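Local atomic coordinates of conserved hypothetical protein BatB (Bacteroides thetaiotaomicron, PDB entry 3IBS), a protein that is of unknown function but carries a von Willebrand factor type A domain that binds magnesium and probably belongs to a membrane-tethered protein. Residues G11-I16 with E109-A114; A17-N22 with Q90-G95; D46-D51 with S70-A75; M55-G60 with P84-K89; L145-P150 with V193-S198. All coordinates share one frame; numbering follows the deposited sequence.

Contact 1: G11-I16 with E109-A114; sequences GVEVII and EGVGRA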
# COMPACT_ATOMS: atom_id res chain seq x y z
N GLY A 11 8.17 38.65 -21.12
CA GLY A 11 7.47 37.36 -21.08
C GLY A 11 8.40 36.17 -21.29
O GLY A 11 9.37 36.25 -22.04
N VAL A 12 8.10 35.05 -20.63
CA VAL A 12 8.85 33.82 -20.86
C VAL A 12 7.96 32.73 -21.43
O VAL A 12 6.74 32.89 -21.50
CB VAL A 12 9.59 33.32 -19.58
CG1 VAL A 12 10.57 34.38 -19.12
CG2 VAL A 12 8.62 32.96 -18.47
N GLU A 13 8.59 31.64 -21.88
CA GLU A 13 7.91 30.48 -22.38
C GLU A 13 8.27 29.29 -21.49
O GLU A 13 9.46 29.00 -21.25
CB GLU A 13 8.29 30.23 -23.84
CG GLU A 13 7.89 31.40 -24.77
CD GLU A 13 8.26 31.20 -26.25
OE1 GLU A 13 8.84 30.16 -26.64
OE2 GLU A 13 7.95 32.14 -27.03
N VAL A 14 7.23 28.62 -20.98
CA VAL A 14 7.41 27.52 -20.03
C VAL A 14 6.69 26.28 -20.58
O VAL A 14 5.48 26.32 -20.85
CB VAL A 14 6.85 27.90 -18.63
CG1 VAL A 14 6.90 26.69 -17.68
CG2 VAL A 14 7.62 29.06 -18.02
N ILE A 15 7.44 25.20 -20.77
CA ILE A 15 6.81 23.94 -21.15
C ILE A 15 6.95 22.91 -20.04
O ILE A 15 8.05 22.63 -19.57
CB ILE A 15 7.34 23.42 -22.50
CG1 ILE A 15 6.90 24.38 -23.62
CG2 ILE A 15 6.78 22.02 -22.78
CD1 ILE A 15 7.55 24.11 -24.97
N ILE A 16 5.82 22.37 -19.60
CA ILE A 16 5.86 21.36 -18.54
C ILE A 16 5.84 19.97 -19.16
O ILE A 16 5.03 19.70 -20.04
CB ILE A 16 4.67 21.52 -17.59
CG1 ILE A 16 4.81 22.87 -16.87
CG2 ILE A 16 4.62 20.33 -16.55
CD1 ILE A 16 3.57 23.61 -16.82
N GLU A 109 13.94 34.74 -30.94
CA GLU A 109 15.15 34.84 -30.10
C GLU A 109 15.03 35.98 -29.07
O GLU A 109 14.25 36.93 -29.26
CB GLU A 109 16.41 35.01 -30.97
CG GLU A 109 17.75 34.89 -30.22
CD GLU A 109 18.43 36.24 -29.96
OE1 GLU A 109 18.01 37.26 -30.55
OE2 GLU A 109 19.40 36.27 -29.16
N GLY A 110 15.78 35.87 -27.97
CA GLY A 110 15.75 36.87 -26.89
C GLY A 110 14.73 36.59 -25.79
O GLY A 110 14.44 37.46 -24.97
N VAL A 111 14.19 35.37 -25.76
CA VAL A 111 13.12 35.03 -24.84
C VAL A 111 13.59 33.97 -23.84
O VAL A 111 14.17 32.96 -24.24
CB VAL A 111 11.86 34.54 -25.62
CG1 VAL A 111 10.70 34.25 -24.67
CG2 VAL A 111 11.43 35.59 -26.66
N GLY A 112 13.35 34.20 -22.55
CA GLY A 112 13.64 33.21 -21.51
C GLY A 112 12.75 32.00 -21.71
O GLY A 112 11.55 32.13 -21.95
N ARG A 113 13.34 30.81 -21.63
CA ARG A 113 12.59 29.59 -21.86
C ARG A 113 12.97 28.53 -20.85
O ARG A 113 14.16 28.31 -20.58
CB ARG A 113 12.83 29.06 -23.28
CG ARG A 113 12.45 30.03 -24.39
CD ARG A 113 12.64 29.43 -25.75
NE ARG A 113 11.83 30.15 -26.72
CZ ARG A 113 12.24 31.20 -27.43
NH1 ARG A 113 13.48 31.67 -27.29
NH2 ARG A 113 11.41 31.79 -28.27
N ALA A 114 11.96 27.86 -20.30
CA ALA A 114 12.18 26.80 -19.33
C ALA A 114 11.38 25.54 -19.68
O ALA A 114 10.25 25.63 -20.20
CB ALA A 114 11.81 27.27 -17.93
O HOH W 1 11.82 36.63 -21.93
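The start of strand 13-19 pairs in parallel with the start of strand 113-119, the touching parts 34° apart, with Glu13 level with Arg113 and Val14 with Ala114, and three backbone bonds lace them: Glu13 N to Gly112 O at 3.0 Å, Ala114 N to Glu13 O at 2.9 Å, and Ile15 N to Ala114 O at 2.9 Å. All three donors come in nearly along the C=O axis. Before the regular pairing starts, a water bridges the gap, donating to Gly11 O and accepting from Gly112 N. On one face the side chains of Glu13 and Arg113 lie alongside each other and point the same way, both with CG anti to the carbonyl carbon. Their salt bridge runs from Arg113 NE to Glu13 OE1 at 3.0 Å; the nitrogen meets the oxygen from above the carboxylate plane, and the two flat groups stand 84° apart. Arg113 NH2 adds only a weak bond to the same oxygen; it also bonds Gln108 O and Thr106 OG1, while Thr106 OG1 bonds Glu13 OE2. Val111 reaches across with CG1, 3.6 Å from Gly11 O and 4.0 Å from Glu13 CG. Val14 and Ala114 occupy the other face, where Ala114 touches Met212 of helix 200-214. Strands 13-19 and 113-119 are the middle neighbours of the sheet, and their parallel pairing between helices is that of the Rossmann-like von Willebrand factor A fold.

Contact 2: A17-N22 with Q90-G95; sequences ALDISN and QGTAIG. With MG (magnesium ion), chain I.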
# COMPACT_ATOMS: atom_id res chain seq x y z
N ALA A 17 6.73 19.10 -18.70
CA ALA A 17 6.77 17.74 -19.23
C ALA A 17 6.38 16.84 -18.07
O ALA A 17 7.15 16.65 -17.15
CB ALA A 17 8.18 17.41 -19.76
N LEU A 18 5.16 16.33 -18.11
CA LEU A 18 4.60 15.63 -16.96
C LEU A 18 4.60 14.11 -17.18
O LEU A 18 4.01 13.60 -18.13
CB LEU A 18 3.18 16.14 -16.69
CG LEU A 18 2.33 15.44 -15.63
CD1 LEU A 18 3.00 15.50 -14.23
CD2 LEU A 18 0.92 16.09 -15.59
N ASP A 19 5.24 13.41 -16.25
CA ASP A 19 5.21 11.95 -16.17
C ASP A 19 3.78 11.52 -15.85
O ASP A 19 3.23 11.92 -14.83
CB ASP A 19 6.16 11.50 -15.04
CG ASP A 19 6.43 9.99 -15.05
OD1 ASP A 19 5.52 9.22 -15.43
OD2 ASP A 19 7.56 9.58 -14.66
N ILE A 20 3.17 10.73 -16.75
CA ILE A 20 1.87 10.12 -16.49
C ILE A 20 1.91 8.57 -16.50
O ILE A 20 0.90 7.89 -16.71
CB ILE A 20 0.76 10.65 -17.46
CG1 ILE A 20 1.03 10.22 -18.92
CG2 ILE A 20 0.58 12.18 -17.27
CD1 ILE A 20 -0.25 10.27 -19.86
N SER A 21 3.09 8.00 -16.27
CA SER A 21 3.19 6.54 -16.11
C SER A 21 2.46 6.08 -14.83
O SER A 21 2.12 6.91 -13.98
CB SER A 21 4.65 6.09 -16.08
OG SER A 21 5.30 6.55 -14.92
N ASN A 22 2.22 4.76 -14.73
CA ASN A 22 1.46 4.15 -13.63
C ASN A 22 1.98 4.49 -12.25
O ASN A 22 1.21 4.65 -11.31
CB ASN A 22 1.41 2.61 -13.80
CG ASN A 22 0.63 2.19 -15.04
OD1 ASN A 22 -0.29 2.89 -15.45
ND2 ASN A 22 1.01 1.06 -15.63
N GLN A 90 4.21 1.81 -21.60
CA GLN A 90 4.82 2.20 -20.33
C GLN A 90 6.32 2.47 -20.47
O GLN A 90 6.94 2.08 -21.45
CB GLN A 90 4.44 1.23 -19.19
CG GLN A 90 2.92 1.34 -18.79
CD GLN A 90 2.50 2.80 -18.45
OE1 GLN A 90 2.93 3.35 -17.43
NE2 GLN A 90 1.66 3.42 -19.31
N GLY A 91 6.88 3.20 -19.51
CA GLY A 91 8.29 3.60 -19.55
C GLY A 91 8.42 4.97 -18.93
O GLY A 91 7.43 5.54 -18.43
N THR A 92 9.63 5.52 -18.96
CA THR A 92 9.91 6.81 -18.35
C THR A 92 10.77 7.60 -19.33
O THR A 92 11.95 7.85 -19.08
CB THR A 92 10.66 6.66 -16.99
OG1 THR A 92 9.98 5.69 -16.18
CG2 THR A 92 10.71 8.01 -16.22
N ALA A 93 10.15 8.01 -20.44
CA ALA A 93 10.88 8.61 -21.56
C ALA A 93 11.11 10.11 -21.40
O ALA A 93 10.59 10.93 -22.18
CB ALA A 93 10.18 8.29 -22.90
N ILE A 94 11.88 10.47 -20.37
CA ILE A 94 12.17 11.87 -20.04
C ILE A 94 12.94 12.59 -21.18
O ILE A 94 12.65 13.74 -21.49
CB ILE A 94 12.94 12.03 -18.68
CG1 ILE A 94 12.11 11.50 -17.50
CG2 ILE A 94 13.30 13.52 -18.43
CD1 ILE A 94 12.96 11.26 -16.22
N GLY A 95 13.91 11.90 -21.78
CA GLY A 95 14.68 12.44 -22.92
C GLY A 95 13.82 12.81 -24.11
O GLY A 95 13.92 13.93 -24.63
MG MG I . 6.76 5.44 -13.78
O HOH W 2 7.91 7.09 -13.66
O HOH W 3 0.67 6.09 -18.78
O HOH W 4 7.57 4.85 -15.63
O HOH W 5 8.20 4.34 -12.76
O HOH W 6 5.52 3.78 -13.88
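Here the metal ion-dependent adhesion site (MIDAS) of the von Willebrand factor A domain takes shape: the loop leaving strand 13-19 carries the Asp-x-Ser-x-Ser signature, and segment 90-95 supplies the threonine loop ahead of helix 94-102. Ser21 OG binds the magnesium ion at 2.2 Å, and Ser23 OG is the second protein ligand. Four waters complete the sphere, so most of it is solvent. Asp19 acts from the second shell. Its CG lies anti to the backbone N (chi1 -168°), which puts OD1 within the loop's own turn, where it accepts from both Ser21 N, at 2.8 Å, and Ser21 OG, at 2.7 Å; the first closes an Asx turn, the second uses the syn lone pair. This grip fixes the rotation of the serine hydroxyl and would probably make its oxygen a better donor to the metal. Asp19 OD2 accepts a hydrogen bond from a metal-bound water and also bonds Thr119 OG1. Thr92 likewise stays outside the first shell, its OG1 4.0 Å from the magnesium ion and accepting from another coordinated water, while Glu122 O is its protein partner. Its CG2 methyl, anti to the backbone N, faces Asp19 OD2. At the outer end, Gln90 bends at chi2 and lays its amide over that of Asn22, the planes 13° apart and stacked. Gln90 NE2 is held by Ser88 O and by a water shared with Ile20 O. The amide oxygen, Gln90 OE1, accepts from Asn22 N at 3.1 Å, the donor lying 28° out of the carbonyl plane.

Contact 3: D46-D51 with S70-A75; sequences DELDND and SDYISA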
# COMPACT_ATOMS: atom_id res chain seq x y z
N ASP A 46 -1.32 30.19 -12.53
CA ASP A 46 -1.88 31.39 -11.88
C ASP A 46 -0.83 32.46 -11.64
O ASP A 46 -1.17 33.62 -11.53
CB ASP A 46 -2.51 31.05 -10.53
CG ASP A 46 -3.79 30.23 -10.65
OD1 ASP A 46 -4.41 30.24 -11.72
OD2 ASP A 46 -4.17 29.58 -9.65
N GLU A 47 0.44 32.07 -11.53
CA GLU A 47 1.51 33.04 -11.26
C GLU A 47 2.10 33.64 -12.54
O GLU A 47 2.87 34.59 -12.48
CB GLU A 47 2.62 32.42 -10.41
CG GLU A 47 2.20 32.07 -8.97
CD GLU A 47 1.61 33.26 -8.21
OE1 GLU A 47 2.18 34.37 -8.28
OE2 GLU A 47 0.56 33.09 -7.56
N LEU A 48 1.74 33.08 -13.70
CA LEU A 48 2.24 33.59 -14.97
C LEU A 48 1.56 34.91 -15.28
O LEU A 48 0.41 35.13 -14.88
CB LEU A 48 2.00 32.59 -16.11
CG LEU A 48 2.62 31.19 -16.03
CD1 LEU A 48 2.28 30.44 -17.32
CD2 LEU A 48 4.13 31.20 -15.80
N ASP A 49 2.26 35.80 -15.97
CA ASP A 49 1.67 37.08 -16.33
C ASP A 49 1.62 37.31 -17.84
O ASP A 49 0.58 37.10 -18.46
CB ASP A 49 2.36 38.23 -15.60
CG ASP A 49 1.65 39.56 -15.80
OD1 ASP A 49 0.43 39.56 -16.12
OD2 ASP A 49 2.31 40.61 -15.63
N ASN A 50 2.72 37.74 -18.45
CA ASN A 50 2.72 37.97 -19.90
C ASN A 50 3.24 36.74 -20.65
O ASN A 50 3.78 36.86 -21.75
CB ASN A 50 3.57 39.21 -20.24
CG ASN A 50 3.39 39.70 -21.68
OD1 ASN A 50 2.47 39.28 -22.40
ND2 ASN A 50 4.28 40.61 -22.11
N ASP A 51 3.04 35.56 -20.08
CA ASP A 51 3.85 34.40 -20.45
C ASP A 51 3.12 33.36 -21.27
O ASP A 51 1.89 33.36 -21.35
CB ASP A 51 4.43 33.74 -19.19
CG ASP A 51 5.10 34.74 -18.25
OD1 ASP A 51 5.97 35.50 -18.70
OD2 ASP A 51 4.77 34.75 -17.05
N SER A 70 -0.86 31.55 -24.51
CA SER A 70 -1.08 32.52 -23.46
C SER A 70 -2.50 32.35 -22.87
O SER A 70 -2.90 33.08 -21.98
CB SER A 70 -0.88 33.96 -24.00
OG SER A 70 -1.74 34.21 -25.10
N ASP A 71 -3.24 31.35 -23.37
CA ASP A 71 -4.62 31.14 -22.94
C ASP A 71 -4.64 30.28 -21.66
O ASP A 71 -4.67 29.04 -21.74
CB ASP A 71 -5.43 30.46 -24.05
CG ASP A 71 -6.91 30.27 -23.69
OD1 ASP A 71 -7.30 30.53 -22.53
OD2 ASP A 71 -7.69 29.85 -24.59
N TYR A 72 -4.62 30.94 -20.50
CA TYR A 72 -4.47 30.21 -19.22
C TYR A 72 -5.73 29.48 -18.80
O TYR A 72 -5.66 28.43 -18.15
CB TYR A 72 -3.99 31.11 -18.08
CG TYR A 72 -2.71 31.86 -18.39
CD1 TYR A 72 -1.72 31.32 -19.23
CD2 TYR A 72 -2.49 33.11 -17.84
CE1 TYR A 72 -0.57 32.02 -19.52
CE2 TYR A 72 -1.34 33.82 -18.12
CZ TYR A 72 -0.38 33.27 -18.96
OH TYR A 72 0.76 33.99 -19.21
N ILE A 73 -6.88 30.03 -19.17
CA ILE A 73 -8.16 29.36 -18.94
C ILE A 73 -8.18 27.99 -19.61
O ILE A 73 -8.48 26.99 -18.97
CB ILE A 73 -9.36 30.22 -19.42
CG1 ILE A 73 -9.35 31.62 -18.76
CG2 ILE A 73 -10.69 29.50 -19.20
CD1 ILE A 73 -9.54 31.62 -17.28
N SER A 74 -7.81 27.94 -20.89
CA SER A 74 -7.75 26.66 -21.60
C SER A 74 -6.65 25.76 -21.05
O SER A 74 -6.82 24.56 -21.00
CB SER A 74 -7.54 26.85 -23.10
OG SER A 74 -8.69 27.45 -23.67
N ALA A 75 -5.52 26.34 -20.66
CA ALA A 75 -4.41 25.59 -20.11
C ALA A 75 -4.86 24.76 -18.90
O ALA A 75 -4.56 23.58 -18.81
CB ALA A 75 -3.27 26.54 -19.71
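Tyr72 does nearly all the work, reaching from the first turn of helix 72-80 into the loop 46-51. Its CG is anti to the carbonyl carbon (chi1 -55°), which swings the ring toward the loop with the hydroxyl leading. Tyr72 OH donates to Asp51 O at a short 2.5 Å, coming from above the carbonyl plane, and stands 2.9 Å from Asp51 N. Asp51 O lies at the ring edge, as does Asp49 O, 3.2 Å from Tyr72 OH. Leu48, its CG also anti to the carbonyl carbon, crosses the tyrosine obliquely: CB sits 3.8 Å from Tyr72 CZ and CD1 comes 3.9 Å from Tyr72 CE1. Ser70 O lies over one face of the ring, toward its rim. The contact ties the turn between helix 33-46 and strand 52-58 of the von Willebrand factor A fold to the start of the helix that follows strand 62-69. A phenylalanine in place of Tyr72 would probably loosen this tie, since the hydroxyl that bonds Asp51 O would be gone. Asp51 turns its carboxylate back on its own loop, where OD2 accepts from Asp49 N at 2.9 Å, while OD1 bonds Val12 N. At the helix start Asp71 is the N-cap, its CG anti to the backbone N (chi1 -177°), so that OD1 accepts from Ser74 N at 3.1 Å and OD2 accepts a hydrogen bond from Ser74 OG.

Contact 4: M55-G60 with P84-K89; sequences MIVFAG and PSLISK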
# COMPACT_ATOMS: atom_id res chain seq x y z
N MSE A 55 2.32 22.09 -22.56
CA MSE A 55 2.41 20.87 -21.76
C MSE A 55 2.60 19.65 -22.63
O MSE A 55 1.97 19.50 -23.70
CB MSE A 55 1.14 20.66 -20.92
CG MSE A 55 0.80 21.83 -19.99
SE MSE A 55 -0.88 21.46 -19.01
CE MSE A 55 -0.07 20.04 -17.99
N ILE A 56 3.46 18.76 -22.15
CA ILE A 56 3.73 17.47 -22.77
C ILE A 56 3.46 16.44 -21.69
O ILE A 56 3.77 16.70 -20.53
CB ILE A 56 5.21 17.40 -23.17
CG1 ILE A 56 5.44 18.23 -24.43
CG2 ILE A 56 5.70 15.95 -23.33
CD1 ILE A 56 6.86 18.68 -24.59
N VAL A 57 2.83 15.32 -22.05
CA VAL A 57 2.69 14.21 -21.13
C VAL A 57 3.57 13.07 -21.66
O VAL A 57 3.79 12.96 -22.88
CB VAL A 57 1.21 13.79 -20.91
CG1 VAL A 57 0.44 14.89 -20.14
CG2 VAL A 57 0.49 13.51 -22.25
N PHE A 58 4.13 12.27 -20.76
CA PHE A 58 4.97 11.15 -21.20
C PHE A 58 4.86 9.94 -20.30
O PHE A 58 4.60 10.04 -19.08
CB PHE A 58 6.44 11.57 -21.37
CG PHE A 58 7.17 11.84 -20.06
CD1 PHE A 58 7.84 10.81 -19.38
CD2 PHE A 58 7.19 13.13 -19.52
CE1 PHE A 58 8.52 11.05 -18.19
CE2 PHE A 58 7.86 13.39 -18.33
CZ PHE A 58 8.53 12.37 -17.65
N ALA A 59 5.06 8.79 -20.92
CA ALA A 59 5.36 7.59 -20.19
C ALA A 59 6.40 6.87 -21.05
O ALA A 59 7.54 7.32 -21.12
CB ALA A 59 4.07 6.76 -19.95
N GLY A 60 6.02 5.79 -21.72
CA GLY A 60 6.91 5.14 -22.70
C GLY A 60 7.12 5.96 -23.97
O GLY A 60 8.16 5.84 -24.62
N PRO A 84 -3.19 8.70 -16.80
CA PRO A 84 -2.28 7.71 -17.40
C PRO A 84 -2.83 7.01 -18.65
O PRO A 84 -2.06 6.57 -19.49
CB PRO A 84 -2.09 6.69 -16.26
CG PRO A 84 -2.23 7.52 -15.02
CD PRO A 84 -3.39 8.43 -15.36
N SER A 85 -4.15 6.88 -18.75
CA SER A 85 -4.76 6.23 -19.93
C SER A 85 -4.52 7.01 -21.24
O SER A 85 -4.70 6.45 -22.32
CB SER A 85 -6.25 6.00 -19.69
OG SER A 85 -6.89 7.23 -19.45
N LEU A 86 -4.08 8.26 -21.16
CA LEU A 86 -3.67 8.97 -22.39
C LEU A 86 -2.54 8.26 -23.15
O LEU A 86 -2.43 8.39 -24.36
CB LEU A 86 -3.25 10.42 -22.08
CG LEU A 86 -4.35 11.33 -21.57
CD1 LEU A 86 -3.72 12.68 -21.19
CD2 LEU A 86 -5.49 11.47 -22.61
N ILE A 87 -1.68 7.54 -22.43
CA ILE A 87 -0.57 6.79 -23.04
C ILE A 87 -0.54 5.37 -22.51
O ILE A 87 -0.35 5.15 -21.31
CB ILE A 87 0.81 7.46 -22.76
CG1 ILE A 87 0.85 8.90 -23.28
CG2 ILE A 87 1.97 6.62 -23.38
CD1 ILE A 87 2.04 9.69 -22.80
N SER A 88 -0.69 4.39 -23.39
CA SER A 88 -0.66 2.98 -22.96
C SER A 88 0.75 2.38 -22.85
O SER A 88 1.01 1.60 -21.95
CB SER A 88 -1.56 2.11 -23.83
OG SER A 88 -1.25 2.31 -25.19
N LYS A 89 1.65 2.73 -23.76
CA LYS A 89 3.04 2.27 -23.69
C LYS A 89 3.72 2.75 -22.41
O LYS A 89 3.80 3.96 -22.14
CB LYS A 89 3.82 2.77 -24.91
CG LYS A 89 5.30 2.46 -24.89
CD LYS A 89 5.94 2.73 -26.24
CE LYS A 89 7.45 2.54 -26.19
NZ LYS A 89 8.04 2.68 -27.57
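Ile87 packs between the loop 84-89 and the end of strand 52-58. From a CB directed toward the strand, the chain forks: CG2 lies anti to the backbone N, and CG1 lies anti to the carbonyl carbon (chi1 -58°). The CG2 branch meets the methyl of Ala59, at 4.0 Å from its CB. The longer branch runs through CG1 with chi2 at 168°, and its tip, CD1, rests on the backbone: 3.6 Å from Phe58 CA and 3.7 Å from Ala59 N. The same methyl stands 4.2 Å from Val57 CG2, the two side chains crossing obliquely. Leu86 CD1 touches that valine methyl more loosely. Strand 52-58 is one of the parallel strands of the von Willebrand factor A sheet, and beyond it the chain turns at Ala59 and Gly60 close to the magnesium site, with the Ala59 side chain about 4 Å from that of Ser21. Ile20 of the metal-binding loop also packs on Leu86 and Ile87, while Phe63 of strand 62-69 touches Ile87. One hydrogen bond crosses, from Gly60 N to Lys89 O at 2.9 Å, where the donor stands 39° out of the carbonyl plane. Beside it the extended Lys89 side chain passes along Gly60, with Lys89 CG 3.8 Å from Gly60 CA; a CB on Gly60 would clash with this CG. Lys89 NZ ends in a long, weak ion pair with Asp61 OD1.

Contact 5: L145-P150 with V193-S198; sequences LGVGMP and VRVDNS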
# COMPACT_ATOMS: atom_id res chain seq x y z
N LEU A 145 11.10 18.64 -10.90
CA LEU A 145 10.36 18.55 -9.67
C LEU A 145 10.15 17.08 -9.42
O LEU A 145 9.49 16.38 -10.21
CB LEU A 145 9.02 19.28 -9.80
CG LEU A 145 8.96 20.81 -9.69
CD1 LEU A 145 10.13 21.54 -10.31
CD2 LEU A 145 7.62 21.38 -10.22
N GLY A 146 10.77 16.59 -8.35
CA GLY A 146 10.78 15.16 -8.08
C GLY A 146 9.63 14.87 -7.15
O GLY A 146 9.56 15.44 -6.06
N VAL A 147 8.73 13.99 -7.57
CA VAL A 147 7.56 13.68 -6.76
C VAL A 147 7.70 12.27 -6.20
O VAL A 147 8.12 11.36 -6.90
CB VAL A 147 6.25 13.76 -7.60
CG1 VAL A 147 5.09 14.21 -6.72
CG2 VAL A 147 6.43 14.69 -8.75
N GLY A 148 7.32 12.11 -4.94
CA GLY A 148 7.24 10.80 -4.32
C GLY A 148 8.28 10.61 -3.24
O GLY A 148 9.10 11.50 -3.01
N MSE A 149 8.24 9.48 -2.54
CA MSE A 149 9.20 9.22 -1.48
C MSE A 149 10.30 8.30 -2.04
O MSE A 149 10.00 7.29 -2.67
CB MSE A 149 8.53 8.57 -0.26
CG MSE A 149 7.48 9.40 0.49
SE MSE A 149 6.56 8.24 1.81
CE MSE A 149 5.13 9.44 2.43
N PRO A 150 11.56 8.66 -1.80
CA PRO A 150 12.72 7.80 -2.13
C PRO A 150 12.60 6.40 -1.50
O PRO A 150 13.08 5.42 -2.08
CB PRO A 150 13.91 8.55 -1.50
CG PRO A 150 13.45 9.97 -1.38
CD PRO A 150 11.98 9.92 -1.15
N VAL A 193 13.89 20.32 -7.22
CA VAL A 193 13.21 20.43 -5.95
C VAL A 193 12.33 19.20 -5.76
O VAL A 193 11.73 18.68 -6.74
CB VAL A 193 12.44 21.78 -5.78
CG1 VAL A 193 11.41 22.01 -6.89
CG2 VAL A 193 11.79 21.90 -4.35
N ARG A 194 12.30 18.71 -4.53
CA ARG A 194 11.43 17.61 -4.19
C ARG A 194 10.05 18.14 -3.86
O ARG A 194 9.88 19.11 -3.12
CB ARG A 194 11.98 16.80 -3.01
CG ARG A 194 11.23 15.48 -2.78
CD ARG A 194 11.71 14.82 -1.51
NE ARG A 194 10.96 13.62 -1.15
CZ ARG A 194 10.13 13.52 -0.11
NH1 ARG A 194 9.90 14.57 0.67
NH2 ARG A 194 9.51 12.37 0.13
N VAL A 195 9.05 17.48 -4.41
CA VAL A 195 7.69 17.85 -4.14
C VAL A 195 7.28 17.05 -2.88
O VAL A 195 7.48 15.85 -2.83
CB VAL A 195 6.77 17.56 -5.34
CG1 VAL A 195 5.30 17.82 -4.99
CG2 VAL A 195 7.18 18.39 -6.56
N ASP A 196 6.79 17.74 -1.86
CA ASP A 196 6.14 17.09 -0.72
C ASP A 196 4.72 17.66 -0.54
O ASP A 196 4.16 18.23 -1.48
CB ASP A 196 6.98 17.22 0.55
CG ASP A 196 7.25 18.67 0.93
OD1 ASP A 196 6.46 19.57 0.54
OD2 ASP A 196 8.26 18.92 1.64
N ASN A 197 4.13 17.54 0.65
CA ASN A 197 2.74 17.97 0.84
C ASN A 197 2.51 19.49 0.96
O ASN A 197 1.39 19.97 0.81
CB ASN A 197 2.08 17.20 1.98
CG ASN A 197 1.86 15.74 1.64
OD1 ASN A 197 1.33 15.41 0.57
ND2 ASN A 197 2.27 14.84 2.53
N SER A 198 3.58 20.23 1.21
CA SER A 198 3.49 21.69 1.30
C SER A 198 3.49 22.32 -0.10
O SER A 198 3.58 21.62 -1.13
CB SER A 198 4.66 22.23 2.12
OG SER A 198 5.88 22.13 1.39
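With CG anti to the backbone N (chi1 -169°) and the chain extended as far as NE, Arg194 runs along its neighbouring strand until its guanidinium meets the loop 148-150. There NE and NH2 both make weak bonds to Gly148 O, at 3.4 Å from Arg194 NE and 3.3 Å from Arg194 NH2. Met149 CA lies at the guanidinium edge, in its plane, and Pro150 CD meets the group tip to tip, 3.7 Å from Arg194 NH2. Glu178 of helix 178-187 touches both Arg194 and Pro150. Behind this polar end the strands 145-147 and 193-195 pair in parallel. Gly146 donates its N to Val193 O at 2.8 Å, and its O receives Val195 N at 2.7 Å in a bond that is straight at 180°; both lie in the carbonyl planes. On the face away from Arg194, Leu145 CD1 and Val193 CG1 run alongside at 3.7 Å, and Val195 CG2 packs against Leu145 CB at 3.8 Å. Leu40 of helix 33-46 closes over Leu145 and Val195. This is the outermost parallel pair of the von Willebrand factor A sheet within the chain. An alanine in place of Arg194 would probably leave the loop 148-150 less well held, since the bonds to Gly148 O and the packing on Met149 and Pro150 would go. The chemistry is thus uneven: short backbone bonds and apolar packing fix the strand pair, whereas Arg194 adds only weak, bent bonds to the loop beyond, which Asp28 OD2 also holds through Met149 N.

In the fold
Four contacts share one six-stranded sheet. Contacts 1 and 2 lie at opposite ends of strand 13-19, their centres about 22 Å apart: contact 1 is strand pairing finished by a salt bridge, contact 2 the polar, hydrated metal site. Contact 4, on neighbouring strand 52-58, is the most buried and chiefly apolar; it backs directly onto contact 2 through Ile20 N to Phe58 O and Ala93 N to Ala59 O. Contact 3 joins loop and helix start at a more exposed end and meets contact 1 through the Asp51 carboxylate. Contact 5 pairs strands at the sheet's far side, touching none of the others, and its Met149 packs on Arg165 of the second subunit.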